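Local coordinates for protein arabinofuranosidase (Bifidobacterium longum, PDB 2Y2W) that hydrolyses terminal non-reducing alpha-L-arabinofuranosyl residues of arabinan and arabinoxylan as an intracellular exo-acting glycoside hydrolase of family 51, at residues D[74-79]-D[141-146]; D[378-383]-D[412-417]; D[410-413]-D[418-421]; D[416-419]-D[425-428]. One frame throughout, in Å; residues are numbered along the deposited sequence.

Contact 1 (D[74-79]-D[141-146])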
ATOM      1  N   CYS D  74      29.819  11.246  -2.515  1.00 26.55           N
ATOM      2  CA  CYS D  74      29.834  11.322  -1.052  1.00 26.48           C
ATOM      3  C   CYS D  74      30.283   9.999  -0.436  1.00 26.44           C
ATOM      4  O   CYS D  74      31.035   9.987   0.537  1.00 26.36           O
ATOM      5  CB  CYS D  74      28.467  11.738  -0.500  1.00 26.40           C
ATOM      6  SG  CYS D  74      28.419  11.970   1.307  1.00 26.50           S
ATOM      7  N   VAL D  75      29.823   8.893  -1.018  1.00 26.52           N
ATOM      8  CA  VAL D  75      30.215   7.557  -0.576  1.00 26.58           C
ATOM      9  C   VAL D  75      31.391   7.041  -1.408  1.00 26.68           C
ATOM     10  O   VAL D  75      32.473   6.783  -0.876  1.00 26.75           O
ATOM     11  CB  VAL D  75      29.032   6.557  -0.639  1.00 26.48           C
ATOM     12  CG1 VAL D  75      29.504   5.144  -0.369  1.00 26.36           C
ATOM     13  CG2 VAL D  75      27.954   6.943   0.356  1.00 26.69           C
ATOM     14  N   TYR D  76      31.170   6.902  -2.712  1.00 26.76           N
ATOM     15  CA  TYR D  76      32.181   6.364  -3.608  1.00 26.98           C
ATOM     16  C   TYR D  76      33.095   7.475  -4.108  1.00 27.09           C
ATOM     17  O   TYR D  76      32.657   8.379  -4.813  1.00 27.23           O
ATOM     18  CB  TYR D  76      31.521   5.605  -4.763  1.00 26.97           C
ATOM     19  CG  TYR D  76      30.567   4.526  -4.297  1.00 26.97           C
ATOM     20  CD1 TYR D  76      31.045   3.337  -3.748  1.00 26.87           C
ATOM     21  CD2 TYR D  76      29.185   4.699  -4.391  1.00 27.03           C
ATOM     22  CE1 TYR D  76      30.179   2.348  -3.311  1.00 26.96           C
ATOM     23  CE2 TYR D  76      28.303   3.710  -3.953  1.00 26.79           C
ATOM     24  CZ  TYR D  76      28.811   2.539  -3.417  1.00 26.93           C
ATOM     25  OH  TYR D  76      27.962   1.552  -2.981  1.00 26.87           O
ATOM     26  N   GLY D  77      34.366   7.400  -3.724  1.00 27.26           N
ATOM     27  CA  GLY D  77      35.332   8.459  -4.009  1.00 27.32           C
ATOM     28  C   GLY D  77      35.332   9.500  -2.907  1.00 27.46           C
ATOM     29  O   GLY D  77      36.027  10.515  -2.995  1.00 27.42           O
ATOM     30  N   GLY D  78      34.537   9.241  -1.870  1.00 27.62           N
ATOM     31  CA  GLY D  78      34.432  10.122  -0.716  1.00 27.73           C
ATOM     32  C   GLY D  78      34.954   9.434   0.523  1.00 27.81           C
ATOM     33  O   GLY D  78      36.141   9.523   0.838  1.00 27.96           O
ATOM     34  N   ILE D  79      34.067   8.741   1.227  1.00 27.81           N
ATOM     35  CA  ILE D  79      34.457   7.974   2.408  1.00 27.73           C
ATOM     36  C   ILE D  79      34.978   6.582   2.035  1.00 27.78           C
ATOM     37  O   ILE D  79      35.736   5.978   2.793  1.00 27.88           O
ATOM     38  CB  ILE D  79      33.307   7.865   3.442  1.00 27.69           C
ATOM     39  CG1 ILE D  79      32.081   7.171   2.834  1.00 27.58           C
ATOM     40  CG2 ILE D  79      32.953   9.249   3.991  1.00 27.49           C
ATOM     41  CD1 ILE D  79      31.170   6.515   3.854  1.00 27.29           C
ATOM     42  N   CYS D 141      21.684   7.172 -11.272  1.00 23.76           N
ATOM     43  CA  CYS D 141      22.970   6.491 -11.205  1.00 24.23           C
ATOM     44  C   CYS D 141      22.792   4.995 -11.032  1.00 24.32           C
ATOM     45  O   CYS D 141      21.768   4.542 -10.520  1.00 24.32           O
ATOM     46  CB  CYS D 141      23.803   7.043 -10.043  1.00 24.24           C
ATOM     47  SG  CYS D 141      24.249   8.785 -10.213  1.00 25.11           S
ATOM     48  N   THR D 142      23.790   4.230 -11.472  1.00 24.55           N
ATOM     49  CA  THR D 142      23.865   2.813 -11.135  1.00 24.87           C
ATOM     50  C   THR D 142      24.686   2.627  -9.858  1.00 25.03           C
ATOM     51  O   THR D 142      25.775   3.194  -9.713  1.00 24.96           O
ATOM     52  CB  THR D 142      24.395   1.923 -12.297  1.00 24.96           C
ATOM     53  OG1 THR D 142      24.803   0.648 -11.782  1.00 25.05           O
ATOM     54  CG2 THR D 142      25.574   2.559 -12.989  1.00 25.45           C
ATOM     55  N   GLU D 143      24.135   1.832  -8.943  1.00 25.08           N
ATOM     56  CA  GLU D 143      24.703   1.610  -7.620  1.00 25.14           C
ATOM     57  C   GLU D 143      25.213   0.172  -7.476  1.00 25.25           C
ATOM     58  O   GLU D 143      24.457  -0.794  -7.633  1.00 25.21           O
ATOM     59  CB  GLU D 143      23.648   1.941  -6.556  1.00 25.15           C
ATOM     60  CG  GLU D 143      23.936   1.426  -5.150  1.00 25.45           C
ATOM     61  CD  GLU D 143      24.888   2.305  -4.366  1.00 26.29           C
ATOM     62  OE1 GLU D 143      24.897   3.538  -4.571  1.00 26.70           O
ATOM     63  OE2 GLU D 143      25.621   1.758  -3.521  1.00 26.64           O
ATOM     64  N   THR D 144      26.502   0.044  -7.170  1.00 25.28           N
ATOM     65  CA  THR D 144      27.150  -1.259  -7.040  1.00 25.41           C
ATOM     66  C   THR D 144      26.841  -1.928  -5.709  1.00 25.46           C
ATOM     67  O   THR D 144      26.960  -3.152  -5.584  1.00 25.54           O
ATOM     68  CB  THR D 144      28.678  -1.152  -7.185  1.00 25.42           C
ATOM     69  OG1 THR D 144      29.189  -0.261  -6.184  1.00 25.59           O
ATOM     70  CG2 THR D 144      29.048  -0.636  -8.564  1.00 25.45           C
ATOM     71  N   ASN D 145      26.455  -1.116  -4.725  1.00 25.45           N
ATOM     72  CA  ASN D 145      26.144  -1.572  -3.366  1.00 25.54           C
ATOM     73  C   ASN D 145      27.344  -2.126  -2.594  1.00 25.86           C
ATOM     74  O   ASN D 145      27.181  -2.904  -1.652  1.00 25.88           O
ATOM     75  CB  ASN D 145      24.967  -2.563  -3.361  1.00 25.37           C
ATOM     76  CG  ASN D 145      23.640  -1.896  -3.662  1.00 24.82           C
ATOM     77  OD1 ASN D 145      23.181  -1.031  -2.913  1.00 24.15           O
ATOM     78  ND2 ASN D 145      23.014  -2.297  -4.761  1.00 24.16           N
ATOM     79  N   GLU D 146      28.545  -1.705  -2.988  1.00 26.31           N
ATOM     80  CA  GLU D 146      29.766  -2.032  -2.249  1.00 26.79           C
ATOM     81  C   GLU D 146      29.697  -1.474  -0.829  1.00 26.81           C
ATOM     82  O   GLU D 146      30.287  -2.032   0.095  1.00 26.97           O
ATOM     83  CB  GLU D 146      31.001  -1.497  -2.973  1.00 26.88           C
ATOM     84  CG  GLU D 146      31.318  -2.214  -4.283  1.00 27.90           C
ATOM     85  CD  GLU D 146      32.303  -1.447  -5.152  1.00 29.75           C
ATOM     86  OE1 GLU D 146      33.354  -1.004  -4.635  1.00 30.46           O
ATOM     87  OE2 GLU D 146      32.027  -1.295  -6.364  1.00 30.79           O
TER
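Tyr76 swings its ring out beside its own backbone N, with CG anti to the carbonyl carbon (chi1 -54°), while Glu143 sets CG anti to its N and then bends at chi2 (81°), which turns its carboxylate to the phenol. The two side chains cross at about a right angle. Tyr76 OH donates to Glu143 OE2 at 2.4 Å, a very short separation whose exact value deserves caution. Glu143 OE1 lies in the ring plane at the edge, 3.5 Å from Tyr76 CE2, although the carboxylate as a whole is turned 46° from the ring. On the other side of the hydroxyl, Glu146 CB meets ring atom CE1 of Tyr76 at 3.9 Å, and Val75 CG1 covers a face over its centre. Both segments belong to loops of the (beta/alpha)8 barrel: helix 75-79 follows barrel strand 65-67, and strand 141-143 is half of a hairpin between barrel strand 107-110 and helix 149-159. Tyr76 OH is also hydrogen-bonded to Met147 N, and Glu143 OE1 to His70 ND1. A phenylalanine in place of Tyr76 would probably leave Met147 N and Glu143 OE2 without the hydroxyl that joins them. Just beyond the ring, Thr144 OG1 donates to Glu146 OE2 at 3.0 Å, reaching it from above the carboxylate plane.

Contact 2 (D[378-383]-D[412-417])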
ATOM      1  N   ASP D 378      29.637  21.733  -5.140  1.00 35.77           N
ATOM      2  CA  ASP D 378      29.742  23.182  -5.016  1.00 36.04           C
ATOM      3  C   ASP D 378      31.060  23.597  -4.378  1.00 36.10           C
ATOM      4  O   ASP D 378      31.490  23.013  -3.380  1.00 36.09           O
ATOM      5  CB  ASP D 378      28.564  23.742  -4.211  1.00 36.05           C
ATOM      6  CG  ASP D 378      27.257  23.731  -4.992  1.00 36.54           C
ATOM      7  OD1 ASP D 378      27.287  23.588  -6.235  1.00 36.76           O
ATOM      8  OD2 ASP D 378      26.190  23.875  -4.355  1.00 37.14           O
ATOM      9  N   ILE D 379      31.696  24.601  -4.976  1.00 36.18           N
ATOM     10  CA  ILE D 379      32.966  25.128  -4.486  1.00 36.35           C
ATOM     11  C   ILE D 379      32.663  26.404  -3.703  1.00 36.40           C
ATOM     12  O   ILE D 379      32.247  27.413  -4.276  1.00 36.42           O
ATOM     13  CB  ILE D 379      33.968  25.399  -5.646  1.00 36.36           C
ATOM     14  CG1 ILE D 379      33.867  24.323  -6.740  1.00 36.56           C
ATOM     15  CG2 ILE D 379      35.391  25.480  -5.124  1.00 36.44           C
ATOM     16  CD1 ILE D 379      34.440  22.950  -6.363  1.00 37.01           C
ATOM     17  N   TYR D 380      32.861  26.341  -2.387  1.00 36.52           N
ATOM     18  CA  TYR D 380      32.335  27.354  -1.473  1.00 36.66           C
ATOM     19  C   TYR D 380      33.159  28.631  -1.385  1.00 36.83           C
ATOM     20  O   TYR D 380      34.381  28.594  -1.243  1.00 36.84           O
ATOM     21  CB  TYR D 380      32.130  26.768  -0.075  1.00 36.58           C
ATOM     22  CG  TYR D 380      30.959  25.815   0.034  1.00 36.57           C
ATOM     23  CD1 TYR D 380      29.654  26.254  -0.193  1.00 36.48           C
ATOM     24  CD2 TYR D 380      31.154  24.482   0.381  1.00 36.41           C
ATOM     25  CE1 TYR D 380      28.577  25.387  -0.090  1.00 35.98           C
ATOM     26  CE2 TYR D 380      30.080  23.606   0.489  1.00 36.25           C
ATOM     27  CZ  TYR D 380      28.797  24.066   0.252  1.00 35.93           C
ATOM     28  OH  TYR D 380      27.733  23.206   0.360  1.00 35.32           O
ATOM     29  N   THR D 381      32.457  29.757  -1.452  1.00 37.03           N
ATOM     30  CA  THR D 381      33.062  31.080  -1.362  1.00 37.20           C
ATOM     31  C   THR D 381      33.144  31.531   0.092  1.00 37.34           C
ATOM     32  O   THR D 381      32.490  30.954   0.965  1.00 37.45           O
ATOM     33  CB  THR D 381      32.244  32.121  -2.152  1.00 37.17           C
ATOM     34  OG1 THR D 381      30.912  32.183  -1.625  1.00 37.33           O
ATOM     35  CG2 THR D 381      32.188  31.760  -3.632  1.00 37.14           C
ATOM     36  N   ALA D 382      33.944  32.568   0.340  1.00 37.36           N
ATOM     37  CA  ALA D 382      34.079  33.154   1.672  1.00 37.29           C
ATOM     38  C   ALA D 382      32.726  33.554   2.253  1.00 37.26           C
ATOM     39  O   ALA D 382      32.515  33.460   3.461  1.00 37.35           O
ATOM     40  CB  ALA D 382      35.013  34.353   1.628  1.00 37.31           C
ATOM     41  N   ALA D 383      31.816  33.992   1.384  1.00 37.25           N
ATOM     42  CA  ALA D 383      30.469  34.389   1.790  1.00 37.10           C
ATOM     43  C   ALA D 383      29.616  33.193   2.211  1.00 36.99           C
ATOM     44  O   ALA D 383      28.873  33.275   3.189  1.00 37.00           O
ATOM     45  CB  ALA D 383      29.787  35.169   0.677  1.00 37.10           C
ATOM     46  N   ASN D 412      32.496  15.719  -0.540  1.00 26.25           N
ATOM     47  CA  ASN D 412      32.337  15.995  -1.982  1.00 26.32           C
ATOM     48  C   ASN D 412      31.033  16.678  -2.397  1.00 26.42           C
ATOM     49  O   ASN D 412      31.052  17.674  -3.122  1.00 26.36           O
ATOM     50  CB  ASN D 412      32.582  14.737  -2.832  1.00 26.29           C
ATOM     51  CG  ASN D 412      34.052  14.363  -2.919  1.00 26.24           C
ATOM     52  OD1 ASN D 412      34.935  15.200  -2.727  1.00 26.33           O
ATOM     53  ND2 ASN D 412      34.318  13.100  -3.224  1.00 26.48           N
ATOM     54  N   VAL D 413      29.914  16.126  -1.937  1.00 26.57           N
ATOM     55  CA  VAL D 413      28.588  16.641  -2.241  1.00 26.71           C
ATOM     56  C   VAL D 413      28.253  17.742  -1.244  1.00 26.93           C
ATOM     57  O   VAL D 413      28.153  17.481  -0.043  1.00 27.00           O
ATOM     58  CB  VAL D 413      27.529  15.511  -2.169  1.00 26.70           C
ATOM     59  CG1 VAL D 413      26.130  16.055  -2.432  1.00 26.75           C
ATOM     60  CG2 VAL D 413      27.864  14.398  -3.153  1.00 26.56           C
ATOM     61  N   ILE D 414      28.078  18.966  -1.749  1.00 27.21           N
ATOM     62  CA  ILE D 414      27.852  20.159  -0.910  1.00 27.46           C
ATOM     63  C   ILE D 414      28.526  20.046   0.468  1.00 27.72           C
ATOM     64  O   ILE D 414      27.866  20.074   1.509  1.00 27.77           O
ATOM     65  CB  ILE D 414      26.340  20.536  -0.788  1.00 27.48           C
ATOM     66  CG1 ILE D 414      25.455  19.294  -0.576  1.00 27.27           C
ATOM     67  CG2 ILE D 414      25.905  21.339  -2.009  1.00 27.40           C
ATOM     68  CD1 ILE D 414      24.015  19.599  -0.201  1.00 26.78           C
ATOM     69  N   ALA D 415      29.851  19.932   0.455  1.00 28.01           N
ATOM     70  CA  ALA D 415      30.589  19.440   1.617  1.00 28.30           C
ATOM     71  C   ALA D 415      31.731  20.338   2.092  1.00 28.49           C
ATOM     72  O   ALA D 415      32.355  21.024   1.285  1.00 28.34           O
ATOM     73  CB  ALA D 415      31.117  18.057   1.321  1.00 28.32           C
ATOM     74  N   PRO D 416      32.009  20.325   3.412  1.00 28.81           N
ATOM     75  CA  PRO D 416      33.184  21.000   3.963  1.00 29.14           C
ATOM     76  C   PRO D 416      34.471  20.248   3.620  1.00 29.57           C
ATOM     77  O   PRO D 416      35.544  20.844   3.562  1.00 29.51           O
ATOM     78  CB  PRO D 416      32.931  20.967   5.472  1.00 29.12           C
ATOM     79  CG  PRO D 416      32.025  19.814   5.684  1.00 28.90           C
ATOM     80  CD  PRO D 416      31.173  19.724   4.470  1.00 28.77           C
ATOM     81  N   ILE D 417      34.344  18.945   3.390  1.00 30.16           N
ATOM     82  CA  ILE D 417      35.464  18.107   3.011  1.00 30.70           C
ATOM     83  C   ILE D 417      35.318  17.711   1.548  1.00 31.27           C
ATOM     84  O   ILE D 417      34.322  17.098   1.155  1.00 31.29           O
ATOM     85  CB  ILE D 417      35.541  16.830   3.881  1.00 30.67           C
ATOM     86  CG1 ILE D 417      35.525  17.184   5.373  1.00 30.45           C
ATOM     87  CG2 ILE D 417      36.782  16.013   3.518  1.00 30.76           C
ATOM     88  CD1 ILE D 417      35.229  16.003   6.290  1.00 30.15           C
TER
HETATM   89  O   HOH W   1      30.778  20.459  -2.376  1.00 18.29           O
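Tyr380 drives its hydroxyl end against Ile414, and this is the tight part of the contact: OH comes within 3.2 Å of Ile414 CB. The ring meets the 412-417 loop with its edge, Tyr380 CE2 standing 3.5 Å from Ala415 O, while one face has the carbonyl O of Asp378 above its rim. Ile414 holds CG1 between its own backbone N and carbonyl carbon (chi1 43°); its other branch, CG2, lies against Asp378 OD2 at 3.5 Å. The polar ends pressed on this aliphatic residue are satisfied elsewhere, the phenol by Val343 O and the carboxylate by Tyr345 N. The backbones, by contrast, meet through no direct hydrogen bond. A water fills the gap between them, donating to Asp378 O at 2.8 Å and to Asn412 O at 2.9 Å and accepting from Ala415 N at 3.0 Å. Looser still is the outward side, where Ile379 is exposed and directs its CB away from the loop, and Thr381 leaves the contact to take the N-cap position of helix 382-397. Asp378 also touches Trp344, assigned by similarity to substrate recognition, and the nucleophile inferred by similarity, Glu340, lies on the seventh barrel strand. The arrangement thus joins two loops around the active-site end of a (beta/alpha)8 barrel, as in the clan GH-A glycosidases to which family 51 belongs.

Contact 3 (D[410-413]-D[418-421])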
ATOM      1  N   LEU D 410      28.550  15.397   3.951  1.00 27.02           N
ATOM      2  CA  LEU D 410      29.856  15.229   4.599  1.00 26.91           C
ATOM      3  C   LEU D 410      31.068  15.357   3.667  1.00 26.76           C
ATOM      4  O   LEU D 410      32.027  16.060   3.994  1.00 26.82           O
ATOM      5  CB  LEU D 410      29.913  13.913   5.385  1.00 26.89           C
ATOM      6  CG  LEU D 410      31.105  13.718   6.329  1.00 27.19           C
ATOM      7  CD1 LEU D 410      31.157  14.794   7.417  1.00 27.27           C
ATOM      8  CD2 LEU D 410      31.081  12.329   6.946  1.00 27.07           C
ATOM      9  N   VAL D 411      31.033  14.669   2.528  1.00 26.49           N
ATOM     10  CA  VAL D 411      32.180  14.638   1.615  1.00 26.28           C
ATOM     11  C   VAL D 411      31.766  14.841   0.152  1.00 26.20           C
ATOM     12  O   VAL D 411      30.814  14.223  -0.320  1.00 25.95           O
ATOM     13  CB  VAL D 411      32.998  13.321   1.757  1.00 26.24           C
ATOM     14  CG1 VAL D 411      34.307  13.403   0.980  1.00 25.95           C
ATOM     15  CG2 VAL D 411      33.281  13.016   3.216  1.00 26.35           C
ATOM     16  N   ASN D 412      32.496  15.719  -0.540  1.00 26.25           N
ATOM     17  CA  ASN D 412      32.337  15.995  -1.982  1.00 26.32           C
ATOM     18  C   ASN D 412      31.033  16.678  -2.397  1.00 26.42           C
ATOM     19  O   ASN D 412      31.052  17.674  -3.122  1.00 26.36           O
ATOM     20  CB  ASN D 412      32.582  14.737  -2.832  1.00 26.29           C
ATOM     21  CG  ASN D 412      34.052  14.363  -2.919  1.00 26.24           C
ATOM     22  OD1 ASN D 412      34.935  15.200  -2.727  1.00 26.33           O
ATOM     23  ND2 ASN D 412      34.318  13.100  -3.224  1.00 26.48           N
ATOM     24  N   VAL D 413      29.914  16.126  -1.937  1.00 26.57           N
ATOM     25  CA  VAL D 413      28.588  16.641  -2.241  1.00 26.71           C
ATOM     26  C   VAL D 413      28.253  17.742  -1.244  1.00 26.93           C
ATOM     27  O   VAL D 413      28.153  17.481  -0.043  1.00 27.00           O
ATOM     28  CB  VAL D 413      27.529  15.511  -2.169  1.00 26.70           C
ATOM     29  CG1 VAL D 413      26.130  16.055  -2.432  1.00 26.75           C
ATOM     30  CG2 VAL D 413      27.864  14.398  -3.153  1.00 26.56           C
ATOM     31  N   MET D 418      36.312  18.081   0.746  1.00 31.95           N
ATOM     32  CA  MET D 418      36.395  17.640  -0.639  1.00 32.61           C
ATOM     33  C   MET D 418      37.505  16.610  -0.763  1.00 32.84           C
ATOM     34  O   MET D 418      38.579  16.786  -0.192  1.00 32.96           O
ATOM     35  CB  MET D 418      36.672  18.821  -1.568  1.00 32.81           C
ATOM     36  CG  MET D 418      35.453  19.678  -1.902  1.00 33.56           C
ATOM     37  SD  MET D 418      34.239  18.845  -2.949  1.00 35.28           S
ATOM     38  CE  MET D 418      35.140  18.633  -4.486  1.00 34.20           C
ATOM     39  N   ALA D 419      37.240  15.541  -1.507  1.00 33.23           N
ATOM     40  CA  ALA D 419      38.212  14.465  -1.693  1.00 33.58           C
ATOM     41  C   ALA D 419      38.403  14.137  -3.173  1.00 33.86           C
ATOM     42  O   ALA D 419      37.453  13.750  -3.859  1.00 33.96           O
ATOM     43  CB  ALA D 419      37.789  13.232  -0.912  1.00 33.49           C
ATOM     44  N   GLU D 420      39.633  14.303  -3.657  1.00 34.22           N
ATOM     45  CA  GLU D 420      39.958  14.067  -5.067  1.00 34.52           C
ATOM     46  C   GLU D 420      40.375  12.627  -5.358  1.00 34.59           C
ATOM     47  O   GLU D 420      40.916  11.939  -4.491  1.00 34.62           O
ATOM     48  CB  GLU D 420      41.043  15.038  -5.544  1.00 34.62           C
ATOM     49  CG  GLU D 420      40.506  16.331  -6.166  1.00 35.18           C
ATOM     50  CD  GLU D 420      39.982  17.319  -5.138  1.00 35.76           C
ATOM     51  OE1 GLU D 420      40.355  17.203  -3.952  1.00 36.26           O
ATOM     52  OE2 GLU D 420      39.199  18.218  -5.517  1.00 36.24           O
ATOM     53  N   GLU D 421      40.119  12.193  -6.591  1.00 34.74           N
ATOM     54  CA  GLU D 421      40.435  10.839  -7.044  1.00 34.97           C
ATOM     55  C   GLU D 421      41.918  10.525  -6.867  1.00 34.86           C
ATOM     56  O   GLU D 421      42.780  11.241  -7.386  1.00 34.76           O
ATOM     57  CB  GLU D 421      40.052  10.654  -8.517  1.00 35.14           C
ATOM     58  CG  GLU D 421      38.582  10.897  -8.851  1.00 35.99           C
ATOM     59  CD  GLU D 421      38.324  11.028 -10.350  1.00 37.02           C
ATOM     60  OE1 GLU D 421      39.193  10.624 -11.157  1.00 37.51           O
ATOM     61  OE2 GLU D 421      37.246  11.540 -10.724  1.00 37.08           O
TER
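Ala419 N donates to Asn412 OD1 at 2.6 Å in an almost straight bond (174° at the hydrogen), with the donor tilted from the side-chain carbonyl plane. The same amide gives its other end to the same residue: Asn412 ND2 reaches Ala419 O at 3.3 Å, more bent, but in the carbonyl plane and on a lone pair. One side-chain amide therefore serves both polar backbone groups of Ala419, much as a neighbouring strand might. Asn412 chi1 of -74° puts CG anti to the carbonyl carbon and aims the amide at strand 417-419. Outward from this pair, Arg73 contributes twice, its O accepting from Asn412 ND2 and its NH2 donating to Ala419 O. A leucine in place of Asn412 would probably leave Ala419 N without its acceptor and break the tie to Arg73 O. Met418, bent at chi2 and chi3, folds its sulfur back to lie 3.4 Å from Asn412 O. Beside the amide, Val411 CG1 packs on Ala419 CB at 4.0 Å, and both residues touch Val96 of helix 94-103. With all these groups buried, the exchange of donors and acceptors lets a loop without regular strand structure settle against the end of the strand.

Contact 4 (D[416-419]-D[425-428])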
ATOM      1  N   PRO D 416      32.009  20.325   3.412  1.00 28.81           N
ATOM      2  CA  PRO D 416      33.184  21.000   3.963  1.00 29.14           C
ATOM      3  C   PRO D 416      34.471  20.248   3.620  1.00 29.57           C
ATOM      4  O   PRO D 416      35.544  20.844   3.562  1.00 29.51           O
ATOM      5  CB  PRO D 416      32.931  20.967   5.472  1.00 29.12           C
ATOM      6  CG  PRO D 416      32.025  19.814   5.684  1.00 28.90           C
ATOM      7  CD  PRO D 416      31.173  19.724   4.470  1.00 28.77           C
ATOM      8  N   ILE D 417      34.344  18.945   3.390  1.00 30.16           N
ATOM      9  CA  ILE D 417      35.464  18.107   3.011  1.00 30.70           C
ATOM     10  C   ILE D 417      35.318  17.711   1.548  1.00 31.27           C
ATOM     11  O   ILE D 417      34.322  17.098   1.155  1.00 31.29           O
ATOM     12  CB  ILE D 417      35.541  16.830   3.881  1.00 30.67           C
ATOM     13  CG1 ILE D 417      35.525  17.184   5.373  1.00 30.45           C
ATOM     14  CG2 ILE D 417      36.782  16.013   3.518  1.00 30.76           C
ATOM     15  CD1 ILE D 417      35.229  16.003   6.290  1.00 30.15           C
ATOM     16  N   MET D 418      36.312  18.081   0.746  1.00 31.95           N
ATOM     17  CA  MET D 418      36.395  17.640  -0.639  1.00 32.61           C
ATOM     18  C   MET D 418      37.505  16.610  -0.763  1.00 32.84           C
ATOM     19  O   MET D 418      38.579  16.786  -0.192  1.00 32.96           O
ATOM     20  CB  MET D 418      36.672  18.821  -1.568  1.00 32.81           C
ATOM     21  CG  MET D 418      35.453  19.678  -1.902  1.00 33.56           C
ATOM     22  SD  MET D 418      34.239  18.845  -2.949  1.00 35.28           S
ATOM     23  CE  MET D 418      35.140  18.633  -4.486  1.00 34.20           C
ATOM     24  N   ALA D 419      37.240  15.541  -1.507  1.00 33.23           N
ATOM     25  CA  ALA D 419      38.212  14.465  -1.693  1.00 33.58           C
ATOM     26  C   ALA D 419      38.403  14.137  -3.173  1.00 33.86           C
ATOM     27  O   ALA D 419      37.453  13.750  -3.859  1.00 33.96           O
ATOM     28  CB  ALA D 419      37.789  13.232  -0.912  1.00 33.49           C
ATOM     29  N   ALA D 425      42.667  15.126   0.302  1.00 33.65           N
ATOM     30  CA  ALA D 425      41.407  15.644   0.805  1.00 33.40           C
ATOM     31  C   ALA D 425      41.692  16.990   1.455  1.00 33.34           C
ATOM     32  O   ALA D 425      42.707  17.152   2.140  1.00 33.44           O
ATOM     33  CB  ALA D 425      40.793  14.686   1.798  1.00 33.41           C
ATOM     34  N   TRP D 426      40.808  17.956   1.232  1.00 33.16           N
ATOM     35  CA  TRP D 426      41.032  19.317   1.714  1.00 33.03           C
ATOM     36  C   TRP D 426      39.775  19.958   2.298  1.00 33.13           C
ATOM     37  O   TRP D 426      38.654  19.501   2.046  1.00 33.21           O
ATOM     38  CB  TRP D 426      41.636  20.196   0.611  1.00 32.83           C
ATOM     39  CG  TRP D 426      40.867  20.204  -0.687  1.00 32.40           C
ATOM     40  CD1 TRP D 426      41.003  19.324  -1.722  1.00 32.06           C
ATOM     41  CD2 TRP D 426      39.866  21.147  -1.092  1.00 31.48           C
ATOM     42  NE1 TRP D 426      40.141  19.652  -2.741  1.00 31.79           N
ATOM     43  CE2 TRP D 426      39.434  20.769  -2.381  1.00 31.56           C
ATOM     44  CE3 TRP D 426      39.291  22.272  -0.490  1.00 31.63           C
ATOM     45  CZ2 TRP D 426      38.452  21.477  -3.083  1.00 31.32           C
ATOM     46  CZ3 TRP D 426      38.312  22.976  -1.187  1.00 31.65           C
ATOM     47  CH2 TRP D 426      37.902  22.571  -2.470  1.00 31.35           C
ATOM     48  N   ARG D 427      39.982  21.014   3.082  1.00 33.11           N
ATOM     49  CA  ARG D 427      38.903  21.714   3.769  1.00 33.11           C
ATOM     50  C   ARG D 427      38.366  22.847   2.910  1.00 33.13           C
ATOM     51  O   ARG D 427      39.135  23.641   2.364  1.00 33.22           O
ATOM     52  CB  ARG D 427      39.400  22.289   5.098  1.00 33.12           C
ATOM     53  CG  ARG D 427      40.057  21.285   6.028  1.00 33.29           C
ATOM     54  CD  ARG D 427      40.992  21.988   7.003  1.00 33.39           C
ATOM     55  NE  ARG D 427      41.773  21.042   7.797  1.00 33.84           N
ATOM     56  CZ  ARG D 427      42.908  20.470   7.398  1.00 33.57           C
ATOM     57  NH1 ARG D 427      43.415  20.735   6.200  1.00 33.54           N
ATOM     58  NH2 ARG D 427      43.536  19.624   8.203  1.00 33.48           N
ATOM     59  N   GLN D 428      37.044  22.916   2.794  1.00 33.11           N
ATOM     60  CA  GLN D 428      36.389  24.043   2.146  1.00 33.01           C
ATOM     61  C   GLN D 428      36.257  25.166   3.160  1.00 32.99           C
ATOM     62  O   GLN D 428      36.551  24.976   4.339  1.00 33.08           O
ATOM     63  CB  GLN D 428      35.015  23.646   1.604  1.00 32.95           C
ATOM     64  CG  GLN D 428      35.071  22.656   0.459  1.00 32.98           C
ATOM     65  CD  GLN D 428      34.145  23.029  -0.679  1.00 33.04           C
ATOM     66  OE1 GLN D 428      34.260  24.110  -1.255  1.00 33.51           O
ATOM     67  NE2 GLN D 428      33.234  22.129  -1.020  1.00 32.86           N
TER
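Strands 417-419 and 425-427 run antiparallel (155° between directions, axes 4.7 Å apart), Met418 and Trp426 forming the hydrogen-bonded pair between the non-hydrogen-bonded pairs Ile417-Arg427 and Ala419-Ala425. Met418 N donates to Trp426 O at 3.0 Å, and Trp426 N returns a bond to Met418 O at 2.9 Å. Past the strand end, Gln428 N adds a third, to Pro416 O. On the face shared by the central pair, a chi1 of 53° tucks the Trp426 indole back over its own backbone, alongside Met418. Met418 CB sits over the six-membered ring in a CH-pi contact, 3.8 Å from its centroid. The next methylene, Met418 CG, lies over the face of the Gln428 amide, 3.4 Å from NE2, which is hydrogen-bonded to Asp378 O; Gln428 OE1 accepts from Tyr380 N. The other face is slimmer: Ala419 CB meets Ala425 CB at 4.3 Å, and beyond them Arg427 reaches a salt bridge with Glu102. Backbone bonds thus fix the register of this short hairpin, one face adds a methionine-indole contact, and the glutamine amide carries the hairpin's polar attachment over to the 378-383 segment.

Contacts 2, 3 and 4 share the chain that follows the eighth barrel strand, 402-408, to which contact 2 adds segment 378-383 from before that strand. Asn412 and Val413 belong to contacts 2 and 3, Pro416 and Ile417 to contacts 2 and 4, Met418 and Ala419 to contacts 3 and 4. The centres of contacts 3 and 4 are about 6 Å apart, those of contacts 2 and 4 about 8 Å. Contact 1, from the first two barrel loops, touches this group where Gly77 O lies 3.1 Å from Asn412 ND2. Towards the active site, whose residues are inferred by similarity, contact 2 lies nearest, with the side chain of Ile414 about 4 Å from that of Tyr286; the side chain of Glu143 is about 9 Å from that of Glu69.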